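Local coordinates for protein BAG family molecular chaperone regulator 4 (Arabidopsis thaliana, PDB 4HWH) that serves as a co-chaperone that binds the ATPase domain of HSP70/HSC70 chaperones through its BAG domain and probably regulates programmed cell death and stress responses, at residues 9-14 with 67-72; 37-42 with 82-87; 45-50 with 75-80; 5-10 with 51-56. All blocks are in the same frame, centred on the assembly; numbering follows the deposited sequence.

From the N terminus, helix 3-29 enters two contacts in succession. Its residues 5-10 close a loop onto the end of helix 36-54 in interaction 4, and the overlapping residues 9-14, sharing A9 and V10, close a longer one onto helix 63-86 in interaction 1. Helix 36-54 then pairs with helix 63-86 twice: interaction 2 closes the outer loop from 37-42 to 82-87, and interaction 3, from 45-50 to 75-80, lies within it. Interactions 1 and 4 each cross both of these. Interactions 1 and 4 lie toward one end of the bundle, interaction 2 toward the other and interaction 3 near the centre, so all three helices are tied together.

Interaction 1 of 4, residues 9-14 with 67-72; sequences AVTGEV and KAEVRR. With ACT (acetate ion), chain G.
A buried contact of valine side chains with a salt-bridged E69-R72 pair joins helix 3-29 to helix 63-86. The two short helical segments run nearly parallel, 19° apart, with their axes 10.6 Å from each other. T11 and E69 lie opposite one another, their side chains crossing at about a right angle, and T11 OG1 comes within 2.9 Å of E69 OE2. The same hydroxyl is hydrogen-bonded to V7 O, one turn back in its own helix. A bend in the E69 chain (chi2 60°) places CD beside T11. The other oxygen, E69 OE1, is gripped side-on by two nitrogens of R72: NH1 donates at 2.8 Å to the syn lone pair, while NE, at 3.1 Å, comes from above the carboxylate plane. Both bonds leave R72 close to its guanidinium plane. In the three-helix bundle of the BAG domain this places a charged pair between the first and third helices, with V14 meeting it tip to tip. V14 CG1 lies over one face of the guanidinium, toward its rim, and is 3.4 Å from R72 CZ; V14 CB approaches E69 OE1 to 3.3 Å. One turn before V14, the V10 and E69 side chains slide past each other, V10 CG1 3.9 Å from E69 CG. R72 NH1 also forms a salt bridge with D15 of helix 3-29, so the guanidinium has acidic partners on both helices. At its edge R72 NH2 donates at 2.9 Å (N-H...O 159°) to OXT of an acetate ion, probably from the crystallisation liquor, which is also hydrogen-bonded to S18 OG.

Interaction 2 of 4, residues 37-42 with 82-87; sequences REFDMA and KLKARC
The antiparallel pair of helices 36-54 and 63-86 in the BAG-domain bundle, 162° apart here, brings F39 against K84 near the C terminus of the chain. K84 CA sits over one face of the F39 ring in a CH-pi contact, 4.2 Å from its centroid and 19° off the normal. F39 CE1 touches L83 CB at 3.7 Å, and at the far tip of the ring F39 CZ meets C87 SG at 3.7 Å. The sulfur approaches the ring obliquely, as a Cys sulfur-aromatic contact. Beside this apolar patch K84 stretches out, with CG anti to the backbone N (chi1 -173°) and every later torsion extended, until NZ reaches D40. The salt bridge is short: K84 NZ donates to the syn lone pair of D40 OD1 at 2.7 Å. One water closes the group, accepting from K84 NZ and donating to D40 OD2, so both carboxylate oxygens have a partner. L83 and C87 also touch L24 and V28 of helix 3-29, so this pairing of the second and third helices meets the first as well, completing the BAG three-helix bundle at this end.

Interaction 3 of 4, residues 45-50 with 75-80; sequences LLMRQL and NLQEAV
L76 O accepts the backbone N-H of V80 at 2.9 Å, a routine bond within helix 63-86 that sets these two residues one turn apart, with L46 of helix 36-54 reaching toward both. The contact between the helices is apolar. L46 CG lies anti to the carbonyl carbon (chi1 -73°), and CD1 beyond it does most of the touching: L46 CD1 is 3.8 Å from L76 CB and also reaches Q77 N and V80 CG2. The second methyl, L46 CD2, meets L76 CD1 at 4.0 Å. The leucine side chains cross at about a right angle, both branches of L46 lying against L76 CB. At the more exposed edge M47 and Q77 also cross at about a right angle. The extended Q77 chain brings its amide toward helix 36-54, and its NE2 rests 3.7 Å from M47 CG; the methionine chain is extended beyond CG, and its CE also lies near that nitrogen. The short segments run antiparallel, 164° apart, with axes 10.6 Å from each other. In relatives such as BAG1 the second and third helices of the domain carry the surface that binds Hsp70. Helix 3-29 covers the inner side of this pair, V14 packing on L76 and V21 on V80, while Q49 touches V10 and E13 of that helix and L50 packs on V70 of helix 63-86.

Interaction 4 of 4, residues 5-10 with 51-56; sequences AAVNAV and LKLDGI
V10 and A6 of helix 3-29 meet K52, L53 and I56 around the end of helix 36-54, an apolar contact between the first and second helices of the BAG three-helix bundle. The I56 side chain points its far methyl at the first helix: I56 CD1 is 3.5 Å from A6 CB and 3.9 Å from V7 CG2. V7 and I56 cross at a slant, with I56 CG2 also close to V7 CG2. One turn further along helix 3-29, V10 divides its two methyls between neighbouring residues. V10 CG1, anti to the backbone N (chi1 168°), faces the branched end of L53, with L53 CG 3.9 Å away and L53 CD2 at a similar distance. V7 CG1 touches the same L53 CD2 more loosely, at 4.4 Å. V10 CG2 turns instead to the stem of K52, whose fully extended chain slides past it in the opposite direction and brings its terminal nitrogen, K52 NZ, within 4.0 Å of A9 CB. K52 thus covers the outer rim of the contact with its aliphatic carbons. Behind this first shell, I56 is positioned by the turn that ends the helix: I56 N is bonded to L53 O at 3.0 Å, and I56 O accepts from R66 of helix 63-86. That third helix also backs L53, which packs on E69, V70 and I73, while V7 touches Q65. Packing is tight beside the lysine stem, where V10 CG2 and K52 CD are 3.5 Å apart, closer than usual for two carbons.

Interaction 1 of 4, residues 9-14 with 67-72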
loop_
_atom_site.group_PDB
_atom_site.type_symbol
_atom_site.label_atom_id
_atom_site.label_comp_id
_atom_site.label_asym_id
_atom_site.label_seq_id
_atom_site.Cartn_x
_atom_site.Cartn_y
_atom_site.Cartn_z
ATOM N N ALA A 9 8.590 6.814 8.835
ATOM C CA ALA A 9 8.161 7.639 7.710
ATOM C C ALA A 9 7.401 6.807 6.687
ATOM O O ALA A 9 6.373 7.231 6.162
ATOM C CB ALA A 9 9.357 8.315 7.059
ATOM N N VAL A 10 7.915 5.619 6.394
ATOM C CA VAL A 10 7.236 4.725 5.470
ATOM C C VAL A 10 5.892 4.287 6.042
ATOM O O VAL A 10 4.878 4.293 5.343
ATOM C CB VAL A 10 8.082 3.486 5.157
ATOM C CG1 VAL A 10 7.237 2.440 4.448
ATOM C CG2 VAL A 10 9.276 3.876 4.309
ATOM N N THR A 11 5.891 3.914 7.318
ATOM C CA THR A 11 4.671 3.471 7.985
ATOM C C THR A 11 3.559 4.507 7.848
ATOM O O THR A 11 2.409 4.164 7.577
ATOM C CB THR A 11 4.919 3.166 9.475
ATOM O OG1 THR A 11 5.763 2.015 9.588
ATOM C CG2 THR A 11 3.610 2.894 10.193
ATOM N N GLY A 12 3.910 5.775 8.029
ATOM C CA GLY A 12 2.943 6.850 7.908
ATOM C C GLY A 12 2.355 6.916 6.512
ATOM O O GLY A 12 1.169 7.198 6.334
ATOM N N GLU A 13 3.188 6.649 5.514
ATOM C CA GLU A 13 2.733 6.706 4.134
ATOM C C GLU A 13 1.874 5.488 3.810
ATOM O O GLU A 13 0.859 5.592 3.123
ATOM C CB GLU A 13 3.920 6.794 3.179
ATOM C CG GLU A 13 3.535 7.296 1.809
ATOM C CD GLU A 13 2.799 8.618 1.879
ATOM O OE1 GLU A 13 3.158 9.455 2.738
ATOM O OE2 GLU A 13 1.863 8.819 1.079
ATOM N N VAL A 14 2.282 4.332 4.320
ATOM C CA VAL A 14 1.512 3.115 4.118
ATOM C C VAL A 14 0.146 3.216 4.803
ATOM O O VAL A 14 -0.849 2.700 4.293
ATOM C CB VAL A 14 2.288 1.872 4.598
ATOM C CG1 VAL A 14 1.444 0.622 4.437
ATOM C CG2 VAL A 14 3.589 1.739 3.809
ATOM N N LYS A 67 10.669 -5.243 8.403
ATOM C CA LYS A 67 10.136 -6.484 7.863
ATOM C C LYS A 67 8.624 -6.540 8.048
ATOM O O LYS A 67 7.901 -7.050 7.194
ATOM C CB LYS A 67 10.802 -7.680 8.544
ATOM C CG LYS A 67 10.507 -9.025 7.900
ATOM C CD LYS A 67 11.149 -10.156 8.694
ATOM C CE LYS A 67 10.807 -11.516 8.109
ATOM N NZ LYS A 67 11.401 -12.625 8.910
ATOM N N ALA A 68 8.149 -6.011 9.172
ATOM C CA ALA A 68 6.719 -5.944 9.440
ATOM C C ALA A 68 6.012 -5.093 8.387
ATOM O O ALA A 68 4.942 -5.450 7.899
ATOM C CB ALA A 68 6.467 -5.382 10.826
ATOM N N GLU A 69 6.621 -3.966 8.036
ATOM C CA GLU A 69 6.028 -3.052 7.072
ATOM C C GLU A 69 6.027 -3.653 5.669
ATOM O O GLU A 69 5.116 -3.414 4.878
ATOM C CB GLU A 69 6.776 -1.722 7.073
ATOM C CG GLU A 69 5.924 -0.561 6.628
ATOM C CD GLU A 69 4.718 -0.364 7.528
ATOM O OE1 GLU A 69 3.659 0.041 7.015
ATOM O OE2 GLU A 69 4.829 -0.623 8.745
ATOM N N VAL A 70 7.055 -4.436 5.364
ATOM C CA VAL A 70 7.115 -5.113 4.078
ATOM C C VAL A 70 5.913 -6.039 3.931
ATOM O O VAL A 70 5.268 -6.076 2.882
ATOM C CB VAL A 70 8.431 -5.904 3.913
ATOM C CG1 VAL A 70 8.368 -6.812 2.684
ATOM C CG2 VAL A 70 9.613 -4.945 3.815
ATOM N N ARG A 71 5.610 -6.778 4.994
ATOM C CA ARG A 71 4.492 -7.713 4.975
ATOM C C ARG A 71 3.160 -6.984 4.838
ATOM O O ARG A 71 2.268 -7.443 4.125
ATOM C CB ARG A 71 4.496 -8.591 6.232
ATOM C CG ARG A 71 5.675 -9.552 6.301
ATOM C CD ARG A 71 5.612 -10.425 7.546
ATOM N NE ARG A 71 6.734 -11.355 7.619
ATOM C CZ ARG A 71 6.912 -12.236 8.600
ATOM N NH1 ARG A 71 6.039 -12.308 9.595
ATOM N NH2 ARG A 71 7.963 -13.045 8.585
ATOM N N ARG A 72 3.035 -5.847 5.517
ATOM C CA ARG A 72 1.814 -5.054 5.458
ATOM C C ARG A 72 1.589 -4.607 4.020
ATOM O O ARG A 72 0.475 -4.659 3.503
ATOM C CB ARG A 72 1.915 -3.842 6.396
ATOM C CG ARG A 72 0.643 -3.542 7.180
ATOM C CD ARG A 72 0.007 -2.200 6.822
ATOM N NE ARG A 72 0.827 -1.077 7.263
ATOM C CZ ARG A 72 0.358 0.108 7.645
ATOM N NH1 ARG A 72 1.208 1.054 8.018
ATOM N NH2 ARG A 72 -0.948 0.353 7.668
HETATM C C ACT G . -3.591 -2.508 6.909
HETATM O O ACT G . -2.781 -3.418 7.199
HETATM O OXT ACT G . -3.269 -1.356 7.273
HETATM C CH3 ACT G . -4.870 -2.788 6.173
#

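Interaction 2 of 4, residues 37-42 with 82-87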
loop_
_atom_site.group_PDB
_atom_site.type_symbol
_atom_site.label_atom_id
_atom_site.label_comp_id
_atom_site.label_asym_id
_atom_site.label_seq_id
_atom_site.Cartn_x
_atom_site.Cartn_y
_atom_site.Cartn_z
ATOM N N ARG A 37 -6.912 3.527 -13.187
ATOM C CA ARG A 37 -5.729 4.237 -12.697
ATOM C C ARG A 37 -5.688 4.340 -11.172
ATOM O O ARG A 37 -4.613 4.442 -10.588
ATOM C CB ARG A 37 -5.592 5.628 -13.329
ATOM C CG ARG A 37 -6.577 6.664 -12.810
ATOM C CD ARG A 37 -6.051 8.077 -13.032
ATOM N NE ARG A 37 -7.035 9.087 -12.653
ATOM C CZ ARG A 37 -7.839 9.698 -13.514
ATOM N NH1 ARG A 37 -7.769 9.407 -14.806
ATOM N NH2 ARG A 37 -8.708 10.603 -13.086
ATOM N N GLU A 38 -6.853 4.317 -10.527
ATOM C CA GLU A 38 -6.893 4.365 -9.067
ATOM C C GLU A 38 -6.180 3.145 -8.494
ATOM O O GLU A 38 -5.354 3.264 -7.591
ATOM C CB GLU A 38 -8.331 4.404 -8.537
ATOM C CG GLU A 38 -9.221 5.453 -9.162
ATOM C CD GLU A 38 -8.616 6.840 -9.121
ATOM O OE1 GLU A 38 -7.944 7.185 -8.127
ATOM O OE2 GLU A 38 -8.822 7.589 -10.091
ATOM N N PHE A 39 -6.513 1.969 -9.016
ATOM C CA PHE A 39 -5.902 0.733 -8.541
ATOM C C PHE A 39 -4.416 0.705 -8.879
ATOM O O PHE A 39 -3.590 0.294 -8.066
ATOM C CB PHE A 39 -6.601 -0.482 -9.149
ATOM C CG PHE A 39 -8.083 -0.496 -8.934
ATOM C CD1 PHE A 39 -8.610 -0.461 -7.653
ATOM C CD2 PHE A 39 -8.952 -0.543 -10.010
ATOM C CE1 PHE A 39 -9.977 -0.472 -7.447
ATOM C CE2 PHE A 39 -10.322 -0.553 -9.813
ATOM C CZ PHE A 39 -10.834 -0.517 -8.527
ATOM N N ASP A 40 -4.078 1.151 -10.084
ATOM C CA ASP A 40 -2.692 1.122 -10.525
ATOM C C ASP A 40 -1.828 2.132 -9.777
ATOM O O ASP A 40 -0.689 1.834 -9.424
ATOM C CB ASP A 40 -2.602 1.319 -12.040
ATOM C CG ASP A 40 -3.049 0.088 -12.804
ATOM O OD1 ASP A 40 -3.120 -0.994 -12.189
ATOM O OD2 ASP A 40 -3.325 0.196 -14.013
ATOM N N MET A 41 -2.363 3.321 -9.523
ATOM C CA MET A 41 -1.627 4.300 -8.731
ATOM C C MET A 41 -1.405 3.801 -7.305
ATOM O O MET A 41 -0.323 3.977 -6.744
ATOM C CB MET A 41 -2.349 5.649 -8.704
ATOM C CG MET A 41 -2.219 6.459 -9.978
ATOM S SD MET A 41 -2.842 8.141 -9.741
ATOM C CE MET A 41 -4.596 7.834 -9.571
ATOM N N ALA A 42 -2.426 3.186 -6.713
ATOM C CA ALA A 42 -2.272 2.645 -5.362
ATOM C C ALA A 42 -1.184 1.571 -5.351
ATOM O O ALA A 42 -0.348 1.526 -4.446
ATOM C CB ALA A 42 -3.596 2.078 -4.843
ATOM N N LYS A 82 -7.006 -7.751 -5.992
ATOM C CA LYS A 82 -8.339 -8.334 -5.901
ATOM C C LYS A 82 -9.400 -7.341 -6.355
ATOM O O LYS A 82 -10.296 -7.690 -7.117
ATOM C CB LYS A 82 -8.628 -8.808 -4.474
ATOM C CG LYS A 82 -8.013 -10.158 -4.121
ATOM C CD LYS A 82 -6.648 -10.331 -4.766
ATOM C CE LYS A 82 -5.819 -11.400 -4.076
ATOM N NZ LYS A 82 -4.429 -11.421 -4.616
ATOM N N LEU A 83 -9.298 -6.104 -5.882
ATOM C CA LEU A 83 -10.207 -5.049 -6.311
ATOM C C LEU A 83 -10.150 -4.838 -7.816
ATOM O O LEU A 83 -11.181 -4.759 -8.482
ATOM C CB LEU A 83 -9.872 -3.733 -5.613
ATOM C CG LEU A 83 -10.392 -3.547 -4.195
ATOM C CD1 LEU A 83 -10.137 -2.118 -3.745
ATOM C CD2 LEU A 83 -11.872 -3.873 -4.145
ATOM N N LYS A 84 -8.938 -4.719 -8.347
ATOM C CA LYS A 84 -8.765 -4.498 -9.774
ATOM C C LYS A 84 -9.397 -5.642 -10.556
ATOM O O LYS A 84 -10.130 -5.422 -11.519
ATOM C CB LYS A 84 -7.284 -4.359 -10.130
ATOM C CG LYS A 84 -7.048 -3.957 -11.578
ATOM C CD LYS A 84 -5.574 -3.740 -11.872
ATOM C CE LYS A 84 -5.374 -3.318 -13.315
ATOM N NZ LYS A 84 -3.941 -3.068 -13.622
ATOM N N ALA A 85 -9.117 -6.868 -10.127
ATOM C CA ALA A 85 -9.682 -8.046 -10.774
ATOM C C ALA A 85 -11.209 -8.017 -10.719
ATOM O O ALA A 85 -11.878 -8.298 -11.713
ATOM C CB ALA A 85 -9.148 -9.311 -10.132
ATOM N N ARG A 86 -11.752 -7.669 -9.556
ATOM C CA ARG A 86 -13.199 -7.567 -9.383
ATOM C C ARG A 86 -13.829 -6.586 -10.365
ATOM O O ARG A 86 -14.964 -6.776 -10.802
ATOM C CB ARG A 86 -13.548 -7.151 -7.950
ATOM C CG ARG A 86 -13.998 -8.291 -7.044
ATOM C CD ARG A 86 -12.826 -9.049 -6.438
ATOM N NE ARG A 86 -12.082 -9.822 -7.428
ATOM C CZ ARG A 86 -11.085 -10.651 -7.130
ATOM N NH1 ARG A 86 -10.714 -10.818 -5.868
ATOM N NH2 ARG A 86 -10.461 -11.315 -8.093
ATOM N N CYS A 87 -13.091 -5.535 -10.704
ATOM C CA CYS A 87 -13.603 -4.489 -11.582
ATOM C C CYS A 87 -13.204 -4.711 -13.036
ATOM O O CYS A 87 -13.538 -3.908 -13.907
ATOM C CB CYS A 87 -13.122 -3.119 -11.111
ATOM S SG CYS A 87 -13.675 -2.697 -9.448
HETATM O O HOH W 1 -4.084 -1.691 -15.996
#

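Interaction 3 of 4, residues 45-50 with 75-80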
loop_
_atom_site.group_PDB
_atom_site.type_symbol
_atom_site.label_atom_id
_atom_site.label_comp_id
_atom_site.label_asym_id
_atom_site.label_seq_id
_atom_site.Cartn_x
_atom_site.Cartn_y
_atom_site.Cartn_z
ATOM N N LEU A 45 2.256 3.260 -5.741
ATOM C CA LEU A 45 2.728 3.978 -4.567
ATOM C C LEU A 45 3.166 3.007 -3.477
ATOM O O LEU A 45 4.099 3.283 -2.728
ATOM C CB LEU A 45 1.668 4.951 -4.055
ATOM C CG LEU A 45 1.406 6.137 -4.990
ATOM C CD1 LEU A 45 0.250 6.980 -4.475
ATOM C CD2 LEU A 45 2.666 6.984 -5.151
ATOM N N LEU A 46 2.493 1.864 -3.400
ATOM C CA LEU A 46 2.907 0.810 -2.483
ATOM C C LEU A 46 4.286 0.276 -2.864
ATOM O O LEU A 46 5.122 0.025 -2.000
ATOM C CB LEU A 46 1.878 -0.318 -2.464
ATOM C CG LEU A 46 0.571 0.021 -1.744
ATOM C CD1 LEU A 46 -0.505 -1.008 -2.062
ATOM C CD2 LEU A 46 0.798 0.119 -0.238
ATOM N N MET A 47 4.523 0.111 -4.163
ATOM C CA MET A 47 5.823 -0.354 -4.644
ATOM C C MET A 47 6.939 0.637 -4.313
ATOM O O MET A 47 8.057 0.243 -3.984
ATOM C CB MET A 47 5.770 -0.629 -6.150
ATOM C CG MET A 47 4.905 -1.832 -6.512
ATOM S SD MET A 47 4.948 -2.252 -8.266
ATOM C CE MET A 47 3.694 -3.531 -8.345
ATOM N N ARG A 48 6.628 1.925 -4.389
ATOM C CA ARG A 48 7.602 2.956 -4.054
ATOM C C ARG A 48 7.980 2.878 -2.578
ATOM O O ARG A 48 9.138 3.083 -2.210
ATOM C CB ARG A 48 7.048 4.342 -4.392
ATOM C CG ARG A 48 6.928 4.610 -5.884
ATOM C CD ARG A 48 8.263 5.045 -6.467
ATOM N NE ARG A 48 8.735 6.280 -5.851
ATOM C CZ ARG A 48 9.978 6.740 -5.947
ATOM N NH1 ARG A 48 10.312 7.875 -5.346
ATOM N NH2 ARG A 48 10.887 6.065 -6.636
ATOM N N GLN A 49 6.999 2.580 -1.728
ATOM C CA GLN A 49 7.272 2.439 -0.305
ATOM C C GLN A 49 8.136 1.209 -0.049
ATOM O O GLN A 49 8.989 1.218 0.836
ATOM C CB GLN A 49 5.976 2.405 0.513
ATOM C CG GLN A 49 5.255 3.748 0.545
ATOM C CD GLN A 49 6.156 4.888 1.001
ATOM O OE1 GLN A 49 6.822 4.798 2.034
ATOM N NE2 GLN A 49 6.173 5.969 0.234
ATOM N N LEU A 50 7.927 0.164 -0.843
ATOM C CA LEU A 50 8.721 -1.052 -0.731
ATOM C C LEU A 50 10.179 -0.756 -1.085
ATOM O O LEU A 50 11.100 -1.227 -0.421
ATOM C CB LEU A 50 8.162 -2.133 -1.657
ATOM C CG LEU A 50 8.478 -3.591 -1.337
ATOM C CD1 LEU A 50 8.028 -3.936 0.074
ATOM C CD2 LEU A 50 7.806 -4.504 -2.358
ATOM N N ASN A 75 0.387 -7.397 1.779
ATOM C CA ASN A 75 -1.036 -7.627 2.020
ATOM C C ASN A 75 -1.915 -6.616 1.294
ATOM O O ASN A 75 -2.925 -6.977 0.694
ATOM C CB ASN A 75 -1.336 -7.609 3.517
ATOM C CG ASN A 75 -0.833 -8.851 4.224
ATOM O OD1 ASN A 75 -0.386 -9.804 3.584
ATOM N ND2 ASN A 75 -0.905 -8.848 5.552
ATOM N N LEU A 76 -1.526 -5.346 1.351
ATOM C CA LEU A 76 -2.251 -4.304 0.632
ATOM C C LEU A 76 -2.198 -4.522 -0.879
ATOM O O LEU A 76 -3.187 -4.308 -1.578
ATOM C CB LEU A 76 -1.710 -2.917 1.001
ATOM C CG LEU A 76 -1.994 -2.525 2.456
ATOM C CD1 LEU A 76 -1.271 -1.239 2.845
ATOM C CD2 LEU A 76 -3.491 -2.385 2.678
ATOM N N GLN A 77 -1.044 -4.955 -1.380
ATOM C CA GLN A 77 -0.894 -5.208 -2.806
ATOM C C GLN A 77 -1.885 -6.275 -3.260
ATOM O O GLN A 77 -2.503 -6.160 -4.320
ATOM C CB GLN A 77 0.537 -5.642 -3.134
ATOM C CG GLN A 77 1.588 -4.539 -3.002
ATOM C CD GLN A 77 3.003 -5.049 -3.255
ATOM O OE1 GLN A 77 3.520 -5.883 -2.509
ATOM N NE2 GLN A 77 3.635 -4.544 -4.310
ATOM N N GLU A 78 -2.033 -7.316 -2.449
ATOM C CA GLU A 78 -2.979 -8.382 -2.753
ATOM C C GLU A 78 -4.405 -7.851 -2.754
ATOM O O GLU A 78 -5.196 -8.182 -3.634
ATOM C CB GLU A 78 -2.840 -9.526 -1.747
ATOM C CG GLU A 78 -1.512 -10.259 -1.836
ATOM C CD GLU A 78 -1.430 -11.443 -0.893
ATOM O OE1 GLU A 78 -2.449 -11.761 -0.244
ATOM O OE2 GLU A 78 -0.343 -12.054 -0.802
ATOM N N ALA A 79 -4.731 -7.019 -1.771
ATOM C CA ALA A 79 -6.064 -6.431 -1.697
ATOM C C ALA A 79 -6.366 -5.584 -2.935
ATOM O O ALA A 79 -7.476 -5.622 -3.465
ATOM C CB ALA A 79 -6.215 -5.605 -0.430
ATOM N N VAL A 80 -5.376 -4.825 -3.394
ATOM C CA VAL A 80 -5.551 -3.991 -4.581
ATOM C C VAL A 80 -5.745 -4.846 -5.832
ATOM O O VAL A 80 -6.626 -4.570 -6.649
ATOM C CB VAL A 80 -4.374 -3.014 -4.778
ATOM C CG1 VAL A 80 -4.463 -2.330 -6.140
ATOM C CG2 VAL A 80 -4.362 -1.974 -3.654
#

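Interaction 4 of 4, residues 5-10 with 51-56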
loop_
_atom_site.group_PDB
_atom_site.type_symbol
_atom_site.label_atom_id
_atom_site.label_comp_id
_atom_site.label_asym_id
_atom_site.label_seq_id
_atom_site.Cartn_x
_atom_site.Cartn_y
_atom_site.Cartn_z
ATOM N N ALA A 5 13.512 6.349 12.213
ATOM C CA ALA A 5 12.744 7.449 11.648
ATOM C C ALA A 5 12.304 7.126 10.224
ATOM O O ALA A 5 11.167 7.396 9.839
ATOM C CB ALA A 5 13.559 8.730 11.673
ATOM N N ALA A 6 13.212 6.540 9.451
ATOM C CA ALA A 6 12.937 6.208 8.060
ATOM C C ALA A 6 11.808 5.187 7.937
ATOM O O ALA A 6 10.943 5.313 7.075
ATOM C CB ALA A 6 14.199 5.696 7.376
ATOM N N VAL A 7 11.823 4.174 8.796
ATOM C CA VAL A 7 10.773 3.163 8.781
ATOM C C VAL A 7 9.448 3.779 9.210
ATOM O O VAL A 7 8.407 3.518 8.608
ATOM C CB VAL A 7 11.111 1.966 9.690
ATOM C CG1 VAL A 7 9.979 0.951 9.666
ATOM C CG2 VAL A 7 12.412 1.319 9.249
ATOM N N ASN A 8 9.494 4.603 10.251
ATOM C CA ASN A 8 8.309 5.313 10.716
ATOM C C ASN A 8 7.717 6.185 9.617
ATOM O O ASN A 8 6.497 6.286 9.481
ATOM C CB ASN A 8 8.641 6.173 11.938
ATOM C CG ASN A 8 8.992 5.342 13.157
ATOM O OD1 ASN A 8 8.681 4.153 13.221
ATOM N ND2 ASN A 8 9.640 5.968 14.134
ATOM N N ALA A 9 8.590 6.814 8.835
ATOM C CA ALA A 9 8.161 7.639 7.710
ATOM C C ALA A 9 7.401 6.807 6.687
ATOM O O ALA A 9 6.373 7.231 6.162
ATOM C CB ALA A 9 9.357 8.315 7.059
ATOM N N VAL A 10 7.915 5.619 6.394
ATOM C CA VAL A 10 7.236 4.725 5.470
ATOM C C VAL A 10 5.892 4.287 6.042
ATOM O O VAL A 10 4.878 4.293 5.343
ATOM C CB VAL A 10 8.082 3.486 5.157
ATOM C CG1 VAL A 10 7.237 2.440 4.448
ATOM C CG2 VAL A 10 9.276 3.876 4.309
ATOM N N LEU A 51 10.378 0.035 -2.134
ATOM C CA LEU A 51 11.721 0.434 -2.545
ATOM C C LEU A 51 12.414 1.234 -1.452
ATOM O O LEU A 51 13.606 1.058 -1.201
ATOM C CB LEU A 51 11.664 1.255 -3.834
ATOM C CG LEU A 51 11.341 0.481 -5.109
ATOM C CD1 LEU A 51 11.159 1.449 -6.269
ATOM C CD2 LEU A 51 12.441 -0.520 -5.403
ATOM N N LYS A 52 11.660 2.119 -0.807
ATOM C CA LYS A 52 12.196 2.920 0.284
ATOM C C LYS A 52 12.692 2.013 1.409
ATOM O O LYS A 52 13.807 2.176 1.898
ATOM C CB LYS A 52 11.145 3.906 0.801
ATOM C CG LYS A 52 11.676 4.877 1.848
ATOM C CD LYS A 52 10.753 6.076 2.029
ATOM C CE LYS A 52 11.344 7.084 3.011
ATOM N NZ LYS A 52 10.448 8.255 3.242
ATOM N N LEU A 53 11.866 1.048 1.804
ATOM C CA LEU A 53 12.260 0.084 2.827
ATOM C C LEU A 53 13.499 -0.705 2.405
ATOM O O LEU A 53 14.370 -0.982 3.228
ATOM C CB LEU A 53 11.109 -0.875 3.153
ATOM C CG LEU A 53 9.892 -0.307 3.894
ATOM C CD1 LEU A 53 8.739 -1.300 3.875
ATOM C CD2 LEU A 53 10.248 0.068 5.327
ATOM N N ASP A 54 13.572 -1.070 1.126
ATOM C CA ASP A 54 14.711 -1.831 0.611
ATOM C C ASP A 54 16.030 -1.104 0.848
ATOM O O ASP A 54 17.071 -1.732 1.032
ATOM C CB ASP A 54 14.558 -2.102 -0.890
ATOM C CG ASP A 54 13.526 -3.164 -1.193
ATOM O OD1 ASP A 54 13.170 -3.937 -0.277
ATOM O OD2 ASP A 54 13.074 -3.227 -2.358
ATOM N N GLY A 55 15.981 0.224 0.830
ATOM C CA GLY A 55 17.178 1.032 0.970
ATOM C C GLY A 55 17.515 1.391 2.405
ATOM O O GLY A 55 18.539 2.020 2.666
ATOM N N ILE A 56 16.654 0.997 3.336
ATOM C CA ILE A 56 16.893 1.272 4.749
ATOM C C ILE A 56 17.748 0.186 5.387
ATOM O O ILE A 56 17.310 -0.953 5.543
ATOM C CB ILE A 56 15.580 1.393 5.544
ATOM C CG1 ILE A 56 14.762 2.589 5.057
ATOM C CG2 ILE A 56 15.875 1.538 7.028
ATOM C CD1 ILE A 56 13.393 2.685 5.695
#